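PDB 1UN8: dihydroxyacetone kinase from Citrobacter freundii, which catalyses the ATP-dependent phosphorylation of dihydroxyacetone to dihydroxyacetone phosphate, using magnesium or calcium ions. Local coordinates for the interface of chains A and B. Residues are numbered along the deposited sequence; one frame, centred on the assembly and turned at random. Chains: chain A/B, Dihydroxyacetone kinase.

The two contacts belong to the same two-fold homodimer interface and share no residue or helix. Their C-alpha centres are about 49 Å apart. Contact 1 joins helix 12-22 of chain A to helix 266-277 of chain B. It is charged, and both helices lie in the kinase's DhaK region. Contact 2 sets helices 413-427 and 430-448 of the DhaL region of chain A against helix 112-127 of the DhaK region of chain B. It is apolar. DhaK thus pairs with DhaK in contact 1, while contact 2 ties DhaL to the partner's DhaK. Two-fold symmetry repeats each contact.

Contact 1: the interface of chains A and B. Residues chain A 15, 18-19; chain B 270-271, 274.
Two carboxylates of chain A reach NE of B:Arg274, the guanidinium nitrogen next to the aliphatic chain, from directions about a right angle apart. OD1 of A:Asp15 lies 3.0 Å from NE of B:Arg274 in a salt bridge. This oxygen sits over the face of the guanidinium at NE, whose N-H points elsewhere, so the pair is not a hydrogen bond. OD2 of A:Asp18 forms a longer salt bridge, 3.6 Å from NE of B:Arg274. It comes from the N-H side, close to the guanidinium plane. The two acids would be expected to stabilise the positive guanidinium. Neither carboxylate faces it flat: the planes are 60° apart for A:Asp15 and 42° for A:Asp18.

The arginine has CG anti to its backbone N and an extended chain as far as NE. The guanidinium is then turned at chi4 (-60°), which presents its face to A:Asp15. The side chain runs alongside A:Asp18 and points the same way, but lies obliquely across A:Asp15. Its CD methylene packs against both acids, in the angle between them. CD of B:Arg274 is 3.7 Å from CB of A:Asp15 and 3.9 Å from CB of A:Asp18. B:Ile271 adds a looser apolar contact, with its CG1 4.1 Å from CB of A:Asp15.

A:Asp15, A:Asp18 and A:Gly19 belong to helix 12-22, and the chain B residues to helix 266-277. This is a helix-to-helix patch of the homodimer interface, about 20 Å from the active-site A:His220. A:Gly19 brings bare backbone to the partner helix. Its CA lies 3.3 Å from the carbonyl O of B:Ala270.

Contact 2: the interface of chains A and B. Residues chain A 425, 434, 437-438, 441; chain B 120, 123-124.
B:Leu120 inserts its branched end among side chains of two chain A helices. Its CG is anti to the backbone N (chi1 179°), which carries the two methyls away from helix 112-127. CD2 of B:Leu120 meets CB of A:Ser437 at 3.7 Å. The same methyl meets CG2 of A:Thr425 tip to tip, also at 3.7 Å. Nearer the leucine backbone, CG1 of A:Ile438 lies 3.9 Å from CB of B:Leu120. A:Val434 touches that CB more distantly through CG1.

A:Thr441 forms the edge of the packed part. Its OG1 is anti to the carbonyl carbon (chi1 -60°), which leaves CG2 anti to the backbone N. CG2 of A:Thr441 rests 3.8 Å from CB of B:Glu123. CD1 of B:Leu120 lies 3.9 Å from OG1 of A:Thr441, the side chains crossing at about a right angle. That OG1 donates to the backbone O of A:Ser437 at 2.6 Å, from above the carbonyl plane. OG of A:Ser437 accepts from the backbone N of A:Thr425 at 3.1 Å, linking the two helices.

The loose side is the margin at B:Lys124. Its nearest atom is its backbone N, 4.3 Å from CG2 of A:Thr441. B:Glu123 and B:Lys124 bury little surface, and the glutamate chain bends at chi2.

On the chain A side, helices 413-427 and 430-448 belong to the eight-helix barrel that binds ATP; helix 112-127 of chain B belongs to the partner's DhaK region.

Contact 1: the interface of chains A and B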
ATOM      1  N   ASP A  15      -9.241  11.845  12.531  1.00 43.39           N
ATOM      2  CA  ASP A  15      -9.045  10.441  12.859  1.00 44.41           C
ATOM      3  C   ASP A  15      -7.737   9.893  12.252  1.00 45.16           C
ATOM      4  O   ASP A  15      -7.040   9.076  12.875  1.00 45.06           O
ATOM      5  CB  ASP A  15     -10.253   9.612  12.397  1.00 45.31           C
ATOM      6  CG  ASP A  15     -11.538   9.976  13.154  1.00 46.49           C
ATOM      7  OD1 ASP A  15     -11.444  10.381  14.331  1.00 46.28           O
ATOM      8  OD2 ASP A  15     -12.643   9.839  12.582  1.00 47.23           O
ATOM      9  N   ASP A  18      -4.881  10.970  14.536  1.00 46.74           N
ATOM     10  CA  ASP A  18      -4.827  10.150  15.750  1.00 47.59           C
ATOM     11  C   ASP A  18      -4.165   8.809  15.437  1.00 47.55           C
ATOM     12  O   ASP A  18      -3.275   8.344  16.166  1.00 48.57           O
ATOM     13  CB  ASP A  18      -6.232   9.932  16.332  1.00 47.65           C
ATOM     14  CG  ASP A  18      -6.803  11.202  16.965  1.00 49.40           C
ATOM     15  OD1 ASP A  18      -6.008  11.998  17.512  1.00 50.94           O
ATOM     16  OD2 ASP A  18      -8.035  11.411  16.933  1.00 49.39           O
ATOM     17  N   GLY A  19      -4.579   8.195  14.338  1.00 46.06           N
ATOM     18  CA  GLY A  19      -3.984   6.928  13.974  1.00 45.29           C
ATOM     19  C   GLY A  19      -2.499   7.033  13.690  1.00 46.21           C
ATOM     20  O   GLY A  19      -1.739   6.121  14.020  1.00 47.97           O
TER
ATOM     21  N   ALA B 270      -4.917   4.412   8.875  1.00 38.56           N
ATOM     22  CA  ALA B 270      -4.694   5.182  10.091  1.00 40.14           C
ATOM     23  C   ALA B 270      -6.001   5.237  10.891  1.00 41.37           C
ATOM     24  O   ALA B 270      -6.009   5.040  12.117  1.00 41.58           O
ATOM     25  CB  ALA B 270      -4.237   6.599   9.745  1.00 39.43           C
ATOM     26  N   ILE B 271      -7.099   5.520  10.192  1.00 40.74           N
ATOM     27  CA  ILE B 271      -8.405   5.575  10.831  1.00 41.25           C
ATOM     28  C   ILE B 271      -8.695   4.210  11.464  1.00 41.63           C
ATOM     29  O   ILE B 271      -9.178   4.135  12.594  1.00 42.04           O
ATOM     30  CB  ILE B 271      -9.515   5.899   9.809  1.00 41.30           C
ATOM     31  CG1 ILE B 271      -9.276   7.278   9.198  1.00 40.31           C
ATOM     32  CG2 ILE B 271     -10.885   5.864  10.486  1.00 39.44           C
ATOM     33  CD1 ILE B 271     -10.209   7.590   8.034  1.00 41.56           C
ATOM     34  N   ARG B 274      -6.925   3.836  14.579  1.00 48.14           N
ATOM     35  CA  ARG B 274      -7.544   4.600  15.651  1.00 50.43           C
ATOM     36  C   ARG B 274      -8.726   3.831  16.246  1.00 51.83           C
ATOM     37  O   ARG B 274      -8.904   3.791  17.469  1.00 51.73           O
ATOM     38  CB  ARG B 274      -8.039   5.952  15.136  1.00 51.89           C
ATOM     39  CG  ARG B 274      -8.812   6.755  16.182  1.00 53.32           C
ATOM     40  CD  ARG B 274      -9.467   7.975  15.569  1.00 56.22           C
ATOM     41  NE  ARG B 274     -10.332   8.674  16.510  1.00 58.77           N
ATOM     42  CZ  ARG B 274     -11.391   8.126  17.100  1.00 61.68           C
ATOM     43  NH1 ARG B 274     -11.715   6.862  16.852  1.00 61.21           N
ATOM     44  NH2 ARG B 274     -12.137   8.850  17.928  1.00 63.80           N
TER

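Contact 2: the interface of chains A and B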
ATOM      1  N   THR A 425       2.274 -39.553  -9.401  1.00 54.69           N
ATOM      2  CA  THR A 425       2.002 -38.138  -9.686  1.00 56.09           C
ATOM      3  C   THR A 425       2.360 -37.735 -11.109  1.00 57.58           C
ATOM      4  O   THR A 425       1.787 -36.788 -11.661  1.00 59.61           O
ATOM      5  CB  THR A 425       2.770 -37.196  -8.752  1.00 54.23           C
ATOM      6  OG1 THR A 425       4.132 -37.623  -8.668  1.00 53.32           O
ATOM      7  CG2 THR A 425       2.146 -37.175  -7.378  1.00 55.69           C
ATOM      8  N   VAL A 434      -1.091 -36.869  -6.208  1.00 45.48           N
ATOM      9  CA  VAL A 434      -0.246 -36.471  -5.099  1.00 45.35           C
ATOM     10  C   VAL A 434      -0.523 -37.287  -3.852  1.00 46.71           C
ATOM     11  O   VAL A 434       0.405 -37.747  -3.181  1.00 48.58           O
ATOM     12  CB  VAL A 434      -0.431 -34.976  -4.782  1.00 46.07           C
ATOM     13  CG1 VAL A 434       0.377 -34.588  -3.546  1.00 46.09           C
ATOM     14  CG2 VAL A 434       0.004 -34.151  -5.973  1.00 44.64           C
ATOM     15  N   SER A 437       0.793 -40.736  -4.243  1.00 45.47           N
ATOM     16  CA  SER A 437       2.249 -40.723  -4.181  1.00 45.36           C
ATOM     17  C   SER A 437       2.679 -40.583  -2.733  1.00 44.31           C
ATOM     18  O   SER A 437       3.639 -41.210  -2.296  1.00 44.59           O
ATOM     19  CB  SER A 437       2.829 -39.580  -5.017  1.00 45.14           C
ATOM     20  OG  SER A 437       2.820 -39.929  -6.394  1.00 47.75           O
ATOM     21  N   ILE A 438       1.966 -39.749  -1.991  1.00 42.54           N
ATOM     22  CA  ILE A 438       2.263 -39.576  -0.583  1.00 42.61           C
ATOM     23  C   ILE A 438       2.120 -40.928   0.119  1.00 42.72           C
ATOM     24  O   ILE A 438       3.002 -41.367   0.858  1.00 43.11           O
ATOM     25  CB  ILE A 438       1.291 -38.583   0.053  1.00 41.77           C
ATOM     26  CG1 ILE A 438       1.625 -37.176  -0.437  1.00 42.54           C
ATOM     27  CG2 ILE A 438       1.338 -38.698   1.573  1.00 41.20           C
ATOM     28  CD1 ILE A 438       0.649 -36.127   0.012  1.00 42.55           C
ATOM     29  N   THR A 441       4.928 -43.413  -0.952  1.00 45.99           N
ATOM     30  CA  THR A 441       6.242 -42.913  -0.563  1.00 45.85           C
ATOM     31  C   THR A 441       6.462 -43.156   0.923  1.00 46.09           C
ATOM     32  O   THR A 441       7.489 -43.704   1.326  1.00 44.70           O
ATOM     33  CB  THR A 441       6.376 -41.407  -0.857  1.00 45.90           C
ATOM     34  OG1 THR A 441       6.203 -41.191  -2.263  1.00 47.45           O
ATOM     35  CG2 THR A 441       7.745 -40.894  -0.444  1.00 43.15           C
TER
ATOM     36  N   LEU B 120       4.168 -33.980  -0.029  1.00 45.37           N
ATOM     37  CA  LEU B 120       4.870 -34.990  -0.809  1.00 46.14           C
ATOM     38  C   LEU B 120       6.362 -34.652  -0.797  1.00 46.96           C
ATOM     39  O   LEU B 120       7.204 -35.548  -0.785  1.00 48.25           O
ATOM     40  CB  LEU B 120       4.345 -35.044  -2.250  1.00 44.38           C
ATOM     41  CG  LEU B 120       5.034 -36.063  -3.163  1.00 43.63           C
ATOM     42  CD1 LEU B 120       5.203 -37.397  -2.433  1.00 40.77           C
ATOM     43  CD2 LEU B 120       4.217 -36.243  -4.444  1.00 42.24           C
ATOM     44  N   GLU B 123       7.960 -35.851   2.388  1.00 52.63           N
ATOM     45  CA  GLU B 123       8.078 -37.294   2.305  1.00 52.88           C
ATOM     46  C   GLU B 123       9.267 -37.705   1.455  1.00 53.48           C
ATOM     47  O   GLU B 123      10.015 -38.605   1.828  1.00 55.27           O
ATOM     48  CB  GLU B 123       6.800 -37.893   1.722  1.00 52.01           C
ATOM     49  CG  GLU B 123       5.613 -37.662   2.606  1.00 51.69           C
ATOM     50  CD  GLU B 123       5.798 -38.282   3.975  1.00 51.54           C
ATOM     51  OE1 GLU B 123       5.254 -37.722   4.956  1.00 49.98           O
ATOM     52  OE2 GLU B 123       6.478 -39.332   4.060  1.00 49.47           O
ATOM     53  N   LYS B 124       9.439 -37.056   0.310  1.00 53.22           N
ATOM     54  CA  LYS B 124      10.557 -37.394  -0.565  1.00 53.27           C
ATOM     55  C   LYS B 124      11.868 -36.983   0.086  1.00 53.23           C
ATOM     56  O   LYS B 124      12.915 -37.575  -0.182  1.00 54.38           O
ATOM     57  CB  LYS B 124      10.416 -36.701  -1.920  1.00 52.72           C
ATOM     58  CG  LYS B 124       9.319 -37.273  -2.788  1.00 52.63           C
ATOM     59  CD  LYS B 124       9.439 -36.771  -4.216  1.00 53.81           C
ATOM     60  CE  LYS B 124       8.492 -37.532  -5.141  1.00 55.26           C
ATOM     61  NZ  LYS B 124       8.715 -37.173  -6.564  1.00 57.56           N
TER